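Local coordinates for uncharacterized TetR family protein (Streptomyces coelicolor A3, PDB 3IUV) that probably binds DNA as a dimeric transcription regulator of the TetR family, although its operator and any small-molecule ligand are unknown, at residues D17-V22 against A29-R34; Y49-L54 against M58-R63; R71-H76 against E130-L135; E96-D101 against G154-V159; A145-A150 against T176-V181. All coordinates share one frame; numbering follows the deposited sequence.

Interaction 1: residues D17-V22 against A29-R34; sequences DAAIRV and AGLSHR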
# COMPACT_ATOMS: atom_id res chain seq x y z
N ASP A 17 2.66 -0.75 22.66
CA ASP A 17 2.48 -2.13 22.23
C ASP A 17 1.01 -2.46 22.18
O ASP A 17 0.54 -3.11 21.26
CB ASP A 17 3.19 -3.07 23.20
CG ASP A 17 4.70 -3.07 22.99
OD1 ASP A 17 5.14 -2.98 21.83
OD2 ASP A 17 5.44 -3.17 23.99
N ALA A 18 0.29 -1.99 23.19
CA ALA A 18 -1.15 -2.19 23.25
C ALA A 18 -1.83 -1.49 22.08
O ALA A 18 -2.72 -2.06 21.45
CB ALA A 18 -1.69 -1.69 24.58
N ALA A 19 -1.42 -0.26 21.80
CA ALA A 19 -1.96 0.48 20.67
C ALA A 19 -1.74 -0.40 19.46
O ALA A 19 -2.65 -0.62 18.65
CB ALA A 19 -1.22 1.78 20.49
N ILE A 20 -0.52 -0.91 19.36
CA ILE A 20 -0.15 -1.83 18.31
C ILE A 20 -1.16 -2.97 18.19
O ILE A 20 -1.71 -3.20 17.11
CB ILE A 20 1.31 -2.33 18.51
CG1 ILE A 20 2.27 -1.46 17.69
CG2 ILE A 20 1.46 -3.80 18.13
CD1 ILE A 20 3.75 -1.59 18.07
N ARG A 21 -1.43 -3.67 19.28
CA ARG A 21 -2.34 -4.82 19.20
C ARG A 21 -3.78 -4.42 18.87
O ARG A 21 -4.47 -5.10 18.10
CB ARG A 21 -2.29 -5.64 20.48
CG ARG A 21 -0.90 -6.15 20.81
CD ARG A 21 -0.93 -7.01 22.05
NE ARG A 21 -1.79 -6.42 23.08
CZ ARG A 21 -1.41 -5.45 23.91
NH1 ARG A 21 -0.18 -4.95 23.84
NH2 ARG A 21 -2.26 -4.98 24.81
N VAL A 22 -4.23 -3.32 19.46
CA VAL A 22 -5.58 -2.83 19.22
C VAL A 22 -5.86 -2.67 17.71
O VAL A 22 -6.96 -2.98 17.25
CB VAL A 22 -5.86 -1.51 20.01
CG1 VAL A 22 -7.20 -0.90 19.62
CG2 VAL A 22 -5.84 -1.78 21.51
N ALA A 29 -9.59 2.64 13.26
CA ALA A 29 -10.81 3.14 13.87
C ALA A 29 -11.12 2.53 15.23
O ALA A 29 -12.05 2.97 15.91
CB ALA A 29 -11.98 2.94 12.93
N GLY A 30 -10.36 1.51 15.62
CA GLY A 30 -10.62 0.82 16.87
C GLY A 30 -9.70 1.23 18.01
O GLY A 30 -9.72 0.64 19.09
N LEU A 31 -8.88 2.25 17.77
CA LEU A 31 -7.85 2.63 18.72
C LEU A 31 -7.96 4.08 19.20
O LEU A 31 -7.80 5.02 18.43
CB LEU A 31 -6.46 2.35 18.13
CG LEU A 31 -5.30 3.25 18.57
CD1 LEU A 31 -4.06 2.43 18.84
CD2 LEU A 31 -5.05 4.31 17.53
N SER A 32 -8.25 4.23 20.49
CA SER A 32 -8.36 5.53 21.11
C SER A 32 -7.82 5.42 22.52
O SER A 32 -7.78 4.32 23.07
CB SER A 32 -9.81 5.96 21.19
OG SER A 32 -10.46 5.26 22.24
N HIS A 33 -7.41 6.54 23.10
CA HIS A 33 -6.92 6.56 24.48
C HIS A 33 -7.63 5.58 25.38
O HIS A 33 -7.00 4.85 26.13
CB HIS A 33 -7.08 7.95 25.09
CG HIS A 33 -6.12 8.94 24.54
ND1 HIS A 33 -6.46 9.85 23.57
CD2 HIS A 33 -4.80 9.14 24.80
CE1 HIS A 33 -5.40 10.58 23.26
NE2 HIS A 33 -4.38 10.16 23.99
N ARG A 34 -8.96 5.58 25.29
CA ARG A 34 -9.75 4.76 26.18
C ARG A 34 -9.59 3.27 25.84
O ARG A 34 -9.56 2.43 26.74
CB ARG A 34 -11.22 5.21 26.14
CG ARG A 34 -12.00 4.86 27.38
CD ARG A 34 -12.84 6.03 27.86
NE ARG A 34 -13.45 5.75 29.16
CZ ARG A 34 -13.82 6.69 30.03
NH1 ARG A 34 -13.63 7.97 29.75
NH2 ARG A 34 -14.37 6.34 31.20

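Interaction 2: residues Y49-L54 against M58-R63; sequences YHFATL and MVAALR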
# COMPACT_ATOMS: atom_id res chain seq x y z
N TYR A 49 -0.86 10.88 29.76
CA TYR A 49 0.35 11.45 30.31
C TYR A 49 1.47 11.22 29.29
O TYR A 49 2.35 12.05 29.07
CB TYR A 49 0.65 10.79 31.66
CG TYR A 49 1.96 11.17 32.29
CD1 TYR A 49 2.27 12.49 32.54
CD2 TYR A 49 2.89 10.18 32.65
CE1 TYR A 49 3.47 12.84 33.12
CE2 TYR A 49 4.09 10.52 33.22
CZ TYR A 49 4.37 11.85 33.46
OH TYR A 49 5.57 12.20 34.04
N HIS A 50 1.40 10.08 28.64
CA HIS A 50 2.38 9.76 27.62
C HIS A 50 1.98 10.20 26.21
O HIS A 50 2.83 10.43 25.37
CB HIS A 50 2.70 8.27 27.68
CG HIS A 50 3.39 7.88 28.94
ND1 HIS A 50 4.69 8.24 29.21
CD2 HIS A 50 2.95 7.21 30.04
CE1 HIS A 50 5.04 7.78 30.40
NE2 HIS A 50 4.00 7.15 30.92
N PHE A 51 0.69 10.34 25.94
CA PHE A 51 0.29 10.74 24.60
C PHE A 51 -0.92 11.64 24.64
O PHE A 51 -2.03 11.18 24.86
CB PHE A 51 -0.02 9.52 23.72
CG PHE A 51 1.10 8.53 23.65
CD1 PHE A 51 1.07 7.36 24.39
CD2 PHE A 51 2.21 8.78 22.84
CE1 PHE A 51 2.12 6.45 24.34
CE2 PHE A 51 3.27 7.88 22.79
CZ PHE A 51 3.23 6.71 23.54
N ALA A 52 -0.69 12.93 24.43
CA ALA A 52 -1.77 13.91 24.36
C ALA A 52 -2.69 13.70 23.15
O ALA A 52 -3.87 13.34 23.31
CB ALA A 52 -1.20 15.30 24.35
N THR A 53 -2.17 13.93 21.93
CA THR A 53 -2.99 13.74 20.74
C THR A 53 -3.13 12.26 20.52
O THR A 53 -2.30 11.48 21.00
CB THR A 53 -2.40 14.40 19.47
OG1 THR A 53 -1.41 13.55 18.89
CG2 THR A 53 -1.80 15.74 19.79
N LEU A 54 -4.18 11.87 19.81
CA LEU A 54 -4.35 10.48 19.41
C LEU A 54 -3.26 10.21 18.41
O LEU A 54 -2.88 9.07 18.18
CB LEU A 54 -5.72 10.27 18.76
CG LEU A 54 -6.46 8.95 19.06
CD1 LEU A 54 -5.56 7.74 18.87
CD2 LEU A 54 -7.07 8.97 20.47
N MSE A 58 -0.57 7.04 17.63
CA MSE A 58 -0.35 6.44 16.31
C MSE A 58 1.03 6.77 15.76
O MSE A 58 1.59 6.00 14.97
CB MSE A 58 -1.42 6.85 15.31
CG MSE A 58 -2.78 6.31 15.64
SE MSE A 58 -4.05 6.53 14.19
CE MSE A 58 -5.67 6.80 15.28
N VAL A 59 1.57 7.92 16.14
CA VAL A 59 2.86 8.33 15.61
C VAL A 59 3.96 7.51 16.24
O VAL A 59 4.86 7.04 15.54
CB VAL A 59 3.17 9.82 15.86
CG1 VAL A 59 4.61 10.13 15.37
CG2 VAL A 59 2.15 10.69 15.14
N ALA A 60 3.88 7.35 17.55
CA ALA A 60 4.83 6.51 18.25
C ALA A 60 4.58 5.09 17.76
O ALA A 60 5.51 4.39 17.36
CB ALA A 60 4.62 6.60 19.76
N ALA A 61 3.31 4.70 17.77
CA ALA A 61 2.92 3.35 17.38
C ALA A 61 3.63 2.89 16.11
O ALA A 61 4.16 1.78 16.04
CB ALA A 61 1.42 3.27 17.21
N LEU A 62 3.66 3.76 15.11
CA LEU A 62 4.30 3.42 13.85
C LEU A 62 5.83 3.53 13.90
O LEU A 62 6.54 2.59 13.57
CB LEU A 62 3.74 4.25 12.71
CG LEU A 62 4.38 3.93 11.36
CD1 LEU A 62 5.69 4.68 11.20
CD2 LEU A 62 4.59 2.43 11.19
N ARG A 63 6.33 4.70 14.29
CA ARG A 63 7.77 4.90 14.35
C ARG A 63 8.46 3.69 14.97
O ARG A 63 9.61 3.39 14.65
CB ARG A 63 8.11 6.19 15.13
CG ARG A 63 9.58 6.63 15.07
CD ARG A 63 9.71 8.13 15.31
NE ARG A 63 9.21 8.91 14.17
CZ ARG A 63 8.69 10.14 14.26
NH1 ARG A 63 8.58 10.74 15.44
NH2 ARG A 63 8.27 10.75 13.16

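Interaction 3: residues R71-H76 against E130-L135; sequences RVVAAH and EGVGAL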
# COMPACT_ATOMS: atom_id res chain seq x y z
N ARG A 71 15.98 -2.35 12.10
CA ARG A 71 16.78 -3.25 12.91
C ARG A 71 17.02 -4.57 12.19
O ARG A 71 17.95 -5.30 12.52
CB ARG A 71 16.14 -3.46 14.29
CG ARG A 71 16.66 -2.46 15.34
CD ARG A 71 15.74 -2.32 16.54
NE ARG A 71 14.90 -3.50 16.75
CZ ARG A 71 13.60 -3.47 17.00
NH1 ARG A 71 12.93 -4.61 17.17
NH2 ARG A 71 12.96 -2.30 17.10
N VAL A 72 16.17 -4.87 11.21
CA VAL A 72 16.41 -5.96 10.27
C VAL A 72 17.51 -5.53 9.30
O VAL A 72 18.41 -6.30 8.95
CB VAL A 72 15.16 -6.25 9.44
CG1 VAL A 72 15.41 -7.42 8.47
CG2 VAL A 72 13.96 -6.51 10.35
N VAL A 73 17.40 -4.28 8.87
CA VAL A 73 18.35 -3.68 7.96
C VAL A 73 19.72 -3.58 8.61
O VAL A 73 20.73 -4.06 8.06
CB VAL A 73 17.89 -2.26 7.59
CG1 VAL A 73 19.05 -1.44 7.02
CG2 VAL A 73 16.74 -2.34 6.61
N ALA A 74 19.75 -2.94 9.78
CA ALA A 74 20.97 -2.84 10.56
C ALA A 74 21.55 -4.23 10.89
O ALA A 74 22.71 -4.34 11.23
CB ALA A 74 20.73 -2.03 11.82
N ALA A 75 20.75 -5.29 10.76
CA ALA A 75 21.26 -6.65 10.95
C ALA A 75 21.84 -7.25 9.65
O ALA A 75 22.31 -8.39 9.64
CB ALA A 75 20.19 -7.57 11.53
N HIS A 76 21.79 -6.49 8.57
CA HIS A 76 22.53 -6.86 7.36
C HIS A 76 23.39 -5.70 6.94
O HIS A 76 23.01 -4.91 6.08
CB HIS A 76 21.61 -7.25 6.23
CG HIS A 76 20.70 -8.38 6.57
ND1 HIS A 76 20.73 -9.58 5.89
CD2 HIS A 76 19.75 -8.49 7.52
CE1 HIS A 76 19.82 -10.39 6.41
NE2 HIS A 76 19.21 -9.75 7.40
N GLU A 130 13.46 6.27 3.78
CA GLU A 130 14.44 7.34 3.92
C GLU A 130 15.84 6.80 4.19
O GLU A 130 16.81 7.22 3.57
CB GLU A 130 14.03 8.31 5.02
CG GLU A 130 14.51 9.73 4.77
CD GLU A 130 14.27 10.14 3.34
OE1 GLU A 130 13.12 10.56 3.02
OE2 GLU A 130 15.22 10.03 2.54
N GLY A 131 15.95 5.87 5.14
CA GLY A 131 17.24 5.30 5.49
C GLY A 131 17.68 4.27 4.46
O GLY A 131 18.86 4.22 4.07
N VAL A 132 16.71 3.45 4.03
CA VAL A 132 16.90 2.45 2.99
C VAL A 132 17.38 3.12 1.70
O VAL A 132 18.46 2.80 1.16
CB VAL A 132 15.56 1.69 2.75
CG1 VAL A 132 15.60 0.81 1.49
CG2 VAL A 132 15.18 0.89 3.99
N GLY A 133 16.58 4.07 1.23
CA GLY A 133 16.92 4.87 0.06
C GLY A 133 18.25 5.60 0.17
O GLY A 133 19.04 5.59 -0.77
N ALA A 134 18.50 6.22 1.31
CA ALA A 134 19.81 6.85 1.56
C ALA A 134 20.96 5.85 1.44
O ALA A 134 22.01 6.17 0.88
CB ALA A 134 19.83 7.48 2.92
N LEU A 135 20.76 4.65 1.97
CA LEU A 135 21.79 3.63 1.92
C LEU A 135 21.95 3.11 0.49
O LEU A 135 23.05 3.06 -0.04
CB LEU A 135 21.42 2.51 2.89
CG LEU A 135 22.48 1.51 3.31
CD1 LEU A 135 21.94 0.67 4.47
CD2 LEU A 135 22.90 0.61 2.14

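Interaction 4: residues E96-D101 against G154-V159; sequences EWLGGD and GICLQV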
# COMPACT_ATOMS: atom_id res chain seq x y z
N GLU A 96 13.14 -11.70 6.11
CA GLU A 96 13.00 -11.57 7.56
C GLU A 96 11.81 -10.70 7.94
O GLU A 96 10.92 -11.13 8.67
CB GLU A 96 14.28 -11.02 8.17
CG GLU A 96 15.46 -11.95 8.03
CD GLU A 96 16.76 -11.33 8.47
OE1 GLU A 96 16.77 -10.56 9.46
OE2 GLU A 96 17.78 -11.61 7.82
N TRP A 97 11.80 -9.46 7.44
CA TRP A 97 10.72 -8.51 7.69
C TRP A 97 9.34 -9.11 7.48
O TRP A 97 8.35 -8.61 8.02
CB TRP A 97 10.89 -7.31 6.75
CG TRP A 97 9.86 -6.22 6.85
CD1 TRP A 97 9.08 -5.74 5.83
CD2 TRP A 97 9.52 -5.45 8.02
NE1 TRP A 97 8.27 -4.72 6.29
CE2 TRP A 97 8.52 -4.53 7.63
CE3 TRP A 97 9.95 -5.46 9.35
CZ2 TRP A 97 7.96 -3.62 8.53
CZ3 TRP A 97 9.39 -4.55 10.24
CH2 TRP A 97 8.40 -3.65 9.83
N LEU A 98 9.27 -10.19 6.71
CA LEU A 98 7.99 -10.85 6.44
C LEU A 98 7.79 -12.15 7.24
O LEU A 98 6.74 -12.35 7.86
CB LEU A 98 7.79 -11.04 4.92
CG LEU A 98 7.82 -9.77 4.05
CD1 LEU A 98 8.12 -10.11 2.59
CD2 LEU A 98 6.53 -8.93 4.15
N GLY A 99 8.79 -13.03 7.26
CA GLY A 99 8.74 -14.21 8.11
C GLY A 99 8.24 -13.87 9.50
O GLY A 99 8.69 -12.91 10.11
N GLY A 100 7.30 -14.67 10.01
CA GLY A 100 6.60 -14.33 11.24
C GLY A 100 5.12 -14.17 10.92
O GLY A 100 4.60 -14.88 10.06
N ASP A 101 4.44 -13.24 11.58
CA ASP A 101 3.05 -12.96 11.22
C ASP A 101 2.82 -11.52 10.76
O ASP A 101 1.85 -10.87 11.19
CB ASP A 101 2.08 -13.33 12.35
CG ASP A 101 0.74 -13.84 11.81
OD1 ASP A 101 -0.29 -13.16 12.01
OD2 ASP A 101 0.73 -14.92 11.18
N GLY A 154 6.13 -2.90 -3.22
CA GLY A 154 5.31 -3.71 -4.12
C GLY A 154 5.33 -5.18 -3.75
O GLY A 154 4.30 -5.75 -3.37
N ILE A 155 6.50 -5.79 -3.85
CA ILE A 155 6.68 -7.17 -3.39
C ILE A 155 6.00 -7.39 -2.03
O ILE A 155 5.19 -8.29 -1.89
CB ILE A 155 8.20 -7.56 -3.36
CG1 ILE A 155 8.73 -7.76 -4.79
CG2 ILE A 155 8.45 -8.81 -2.50
CD1 ILE A 155 10.28 -7.70 -4.96
N CYS A 156 6.31 -6.56 -1.04
CA CYS A 156 5.68 -6.74 0.26
C CYS A 156 4.18 -6.66 0.13
O CYS A 156 3.44 -7.51 0.64
CB CYS A 156 6.16 -5.72 1.28
SG CYS A 156 7.90 -5.87 1.62
N LEU A 157 3.73 -5.62 -0.56
CA LEU A 157 2.30 -5.42 -0.74
C LEU A 157 1.66 -6.72 -1.20
O LEU A 157 0.93 -7.34 -0.45
CB LEU A 157 2.04 -4.32 -1.76
CG LEU A 157 1.24 -3.17 -1.15
CD1 LEU A 157 0.45 -2.43 -2.20
CD2 LEU A 157 0.33 -3.71 -0.05
N GLN A 158 1.99 -7.14 -2.41
CA GLN A 158 1.54 -8.42 -2.96
C GLN A 158 1.46 -9.55 -1.97
O GLN A 158 0.47 -10.27 -1.92
CB GLN A 158 2.45 -8.84 -4.12
CG GLN A 158 2.25 -7.98 -5.35
CD GLN A 158 0.79 -7.93 -5.80
OE1 GLN A 158 0.21 -6.85 -5.99
NE2 GLN A 158 0.18 -9.10 -5.95
N VAL A 159 2.51 -9.73 -1.18
CA VAL A 159 2.55 -10.85 -0.24
C VAL A 159 1.41 -10.78 0.81
O VAL A 159 0.99 -11.80 1.35
CB VAL A 159 3.93 -10.97 0.42
CG1 VAL A 159 3.86 -11.87 1.64
CG2 VAL A 159 4.95 -11.48 -0.58

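Interaction 5: residues A145-A150 against T176-V181; sequences ARALVA and TRLIPV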
# COMPACT_ATOMS: atom_id res chain seq x y z
N ALA A 145 18.03 3.26 -6.65
CA ALA A 145 17.56 3.26 -5.27
C ALA A 145 16.04 3.50 -5.18
O ALA A 145 15.37 2.81 -4.43
CB ALA A 145 18.33 4.29 -4.46
N ARG A 146 15.52 4.47 -5.92
CA ARG A 146 14.08 4.72 -5.93
C ARG A 146 13.38 3.47 -6.49
O ARG A 146 12.35 3.03 -5.99
CB ARG A 146 13.78 5.93 -6.80
CG ARG A 146 14.15 7.25 -6.14
CD ARG A 146 14.44 8.31 -7.18
NE ARG A 146 13.22 8.78 -7.84
CZ ARG A 146 13.19 9.43 -9.01
NH1 ARG A 146 14.32 9.68 -9.66
NH2 ARG A 146 12.03 9.82 -9.53
N ALA A 147 13.96 2.90 -7.52
CA ALA A 147 13.42 1.68 -8.06
C ALA A 147 13.46 0.55 -7.03
O ALA A 147 12.47 -0.16 -6.83
CB ALA A 147 14.17 1.29 -9.33
N LEU A 148 14.61 0.36 -6.39
CA LEU A 148 14.71 -0.73 -5.45
C LEU A 148 13.62 -0.54 -4.41
O LEU A 148 12.80 -1.41 -4.18
CB LEU A 148 16.10 -0.76 -4.80
CG LEU A 148 17.19 -1.37 -5.69
CD1 LEU A 148 18.65 -1.01 -5.25
CD2 LEU A 148 17.00 -2.88 -5.81
N VAL A 149 13.60 0.64 -3.82
CA VAL A 149 12.61 0.96 -2.81
C VAL A 149 11.16 0.69 -3.27
O VAL A 149 10.37 0.07 -2.56
CB VAL A 149 12.77 2.41 -2.39
CG1 VAL A 149 11.53 2.92 -1.63
CG2 VAL A 149 14.05 2.56 -1.55
N ALA A 150 10.81 1.17 -4.45
CA ALA A 150 9.45 1.00 -4.94
C ALA A 150 9.06 -0.49 -5.02
O ALA A 150 7.91 -0.89 -4.77
CB ALA A 150 9.31 1.67 -6.31
N THR A 176 17.61 -7.98 -8.85
CA THR A 176 18.78 -8.03 -9.73
C THR A 176 18.57 -7.28 -11.05
O THR A 176 19.51 -6.67 -11.58
CB THR A 176 19.19 -9.48 -10.05
OG1 THR A 176 19.58 -10.16 -8.85
CG2 THR A 176 20.35 -9.51 -11.05
N ARG A 177 17.35 -7.32 -11.57
CA ARG A 177 17.06 -6.65 -12.84
C ARG A 177 17.09 -5.13 -12.76
O ARG A 177 17.27 -4.45 -13.77
CB ARG A 177 15.70 -7.09 -13.35
CG ARG A 177 15.67 -8.53 -13.76
CD ARG A 177 14.25 -8.93 -14.02
NE ARG A 177 14.12 -10.36 -14.28
CZ ARG A 177 13.17 -10.89 -15.05
NH1 ARG A 177 12.27 -10.11 -15.65
NH2 ARG A 177 13.13 -12.21 -15.23
N LEU A 178 16.88 -4.61 -11.57
CA LEU A 178 16.86 -3.18 -11.38
C LEU A 178 18.28 -2.71 -11.13
O LEU A 178 18.57 -1.53 -11.16
CB LEU A 178 15.99 -2.82 -10.19
CG LEU A 178 14.60 -3.44 -10.32
CD1 LEU A 178 13.92 -3.53 -8.97
CD2 LEU A 178 13.78 -2.63 -11.31
N ILE A 179 19.16 -3.67 -10.87
CA ILE A 179 20.54 -3.34 -10.60
C ILE A 179 21.35 -3.50 -11.89
O ILE A 179 21.31 -4.55 -12.54
CB ILE A 179 21.06 -4.20 -9.41
CG1 ILE A 179 20.22 -3.90 -8.16
CG2 ILE A 179 22.54 -3.97 -9.12
CD1 ILE A 179 20.54 -4.77 -6.98
N PRO A 180 22.03 -2.41 -12.30
CA PRO A 180 22.75 -2.15 -13.56
C PRO A 180 24.22 -2.61 -13.65
O PRO A 180 24.76 -3.17 -12.71
CB PRO A 180 22.70 -0.62 -13.69
CG PRO A 180 21.88 -0.11 -12.51
CD PRO A 180 21.87 -1.19 -11.49
N VAL A 181 24.84 -2.32 -14.80
CA VAL A 181 26.21 -2.75 -15.13
C VAL A 181 26.39 -4.26 -14.98
O VAL A 181 27.24 -4.72 -14.21
CB VAL A 181 27.30 -2.02 -14.31
CG1 VAL A 181 28.69 -2.39 -14.83
CG2 VAL A 181 27.09 -0.51 -14.35

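Interaction 1: residues D17-V22 against A29-R34
V22 and L31 meet with their side chains crossing at about a right angle, V22 of helix 11-24 meeting the leucine at its CB. The touching branch is V22 CG1, which lies 3.7 Å from L31 CB. With CG1 anti to its backbone N (chi1 173°), V22 turns this methyl toward the loop, where it also comes up to the carbonyl O of G30. L31 points back at the helix: its CD1 lies against the CB of A19, one turn before V22, and stands beside the A19 carbonyl O as well. The leucine thus touches two successive turns, V22 at its base and A19 at its end. V36 of helix 33-40 touches both A19 and L31, while L57 and M58 of helix 54-73 close in on A19 and L31 respectively. S32 follows at the N-cap of helix 33-40, so the contact sets the loop against helix 11-24 just where the predicted helix-turn-helix motif starts. R21, on a side of the helix turned away from L31, makes a salt bridge with E39. Between the side chains the contact is apolar, with two backbone carbonyl oxygens alongside the methyls and no hydrogen bond between the segments, which implies cohesion by shape and water exclusion, with directional bonds left to the surrounding residues.

Interaction 2: residues Y49-L54 against M58-R63
F51 overlaps the methyl of A60 with one corner of its ring, CE2 standing 3.6 Å from A60 CB and CZ slightly farther at 4.0 Å. F51 is the first residue to leave the helical path after helix 44-50, the second helix of the predicted helix-turn-helix motif, and A60 belongs to helix 54-73, the long helix that follows. The methyl approaches the ring obliquely. F51 keeps CG beside its backbone N and anti to the carbonyl carbon (chi1 -55°), which swings the ring out of the connecting turn toward the long helix. I15 and I16 of helix 11-24 and L57 also pack on this ring, so it sits where three helices of the DNA-binding domain converge. The F51 carbonyl O, for its part, accepts a hydrogen bond from H33 NE2. Between F51 and A60 the chain turns through T53, the N-cap of helix 54-73. Its side chain caps a backbone N of the first turn and its own N is bonded to D56 OD1, in the manner of a capping box. Just after the cap, M58 N donates to L54 O in a bond 3.1 Å long and almost straight at 176°. The side chains of L54 and M58, a selenomethionine, also cross obliquely. The M58 chain, bent at chi3, ends with its terminal methyl beside the leucine, CE lying 3.7 Å from L54 CD1.

Interaction 3: residues R71-H76 against E130-L135
At V73 and V132 the two backbones come closest, their CA atoms 8.0 Å apart. V73 stands near the end of helix 54-73, where the chain passes into a type I beta turn running from V73 to H76 and closed by a bond of 2.7 Å from H76 N to V73 O. Segment 130-135, by contrast, is helical throughout and lies within helix 121-139. A single side chain, V73, carries the contact on its side, and its two methyls are shared between two partners one turn apart on the facing helix. V73 CG2 faces V132 CG2 at 4.4 Å, and V73 CG1 faces L135 CD1, also at 4.4 Å. The split follows from the branching of the valine, which is directed at helix 121-139. L135 reaches it with an extended chain, both torsions near 180° (chi1 -164°, chi2 169°), which carries CD1 out to the V73 methyl. L79, in the loop beyond, packs on both V73 and L135 and completes the patch. On another side of the same helix end, V72 packs on V93 of helix 86-98, and H76 is weakly hydrogen-bonded to E96 and E89. In TetR-family regulators the helix after the helix-turn-helix links the DNA-binding and C-terminal domains; here its far end is seated on the C-terminal helices. Branched aliphatic groups alone meet across the contact, at ordinary or slightly wide van der Waals distances, implying a light, non-directional association.

Interaction 4: residues E96-D101 against G154-V159
Helix 86-98 ends against the C-terminal half of helix 142-161, with the CA atoms of L98 and C156 7.8 Å apart, and beyond L98 the chain leaves helical geometry at G99. This is helix-to-helix packing inside the all-helical C-terminal domain of the TetR fold, with a cysteine sulfur-aromatic contact as its distinctive feature. C156 points toward helix 86-98 and is met by two consecutive side chains. L98 reaches it with CD2, 4.2 Å from C156 SG. W97 offers the pyrrole part of its indole, and the sulfur lies at the ring edge, 5.5 Å from the centroid of the five-membered ring and 89° off the ring normal, therefore almost exactly in the ring plane. W97 CG is anti to its backbone N (chi1 180°), which extends the indole off the helix along the side that faces C156. L98 has the larger share of the buried surface on its side of the contact, and V159, one turn after C156, borders the leucine at a looser distance. The surroundings are also apolar and aromatic: L94 and Y109 close on C156, Y166 packs on L98, and F69 of helix 54-73 meets the W97 ring edge to face. The tryptophan thus stands between the long helix and helix 142-161. The next two residues after the cysteine, L157 and Q158, pack against D153 of the second subunit. The indole atom nearest the sulfur is CD1, 4.4 Å from C156 SG.

Interaction 5: residues A145-A150 against T176-V181
L148 and I179 bring their side chains together at about a right angle, where helix 142-161 meets the chain leaving helix 168-178. These last two helices of the C-terminal domain both touch the second subunit, consistent with the helical dimer interface of TetR-family regulators. L148 CG lies beside its backbone N and anti to the carbonyl carbon (chi1 -78°), which carries its end nearer the other segment. I179 likewise has CG1 beside the backbone N (chi1 -61°) and CG2 anti to it, so the longer branch, CG1 and CD1, meets the leucine. L178 points directly at helix 142-161 and divides its methyls: CD2 lies 4.4 Å from A147 CB, while CD1 stands near the A147 carbonyl O and 4.5 Å from L148 CD2. L86 of helix 86-98 adjoins both L148 and I179, and L136 of helix 121-139 also packs on L148. Across the dimer L178 touches L178 of the second subunit, A147 packs on V174 of that subunit, and R177 NH1 is hydrogen-bonded to its T144 OG1. L148 CD2 is the methyl on which the isoleucine branch rests, 4.1 Å from I179 CG1 and 4.2 Å from I179 CD1.

How the interactions relate
Interactions 1 and 2 share the DNA-binding domain, their centres about 10 Å apart. They touch directly, among other places where the H33 ring packs on L54. Helix 54-73 then leads from interaction 2 to interaction 3, the two centres about 24 Å apart. In the C-terminal domain, interaction 3 touches interaction 4 through V72 and W97, and interaction 5 through V132 and V149. Interactions 4 and 5 both use helix 142-161, centres about 18 Å apart, and both reach the second subunit. Interactions 1 and 5, about 37 Å apart between centres, span the route from the predicted helix-turn-helix to the dimer contacts.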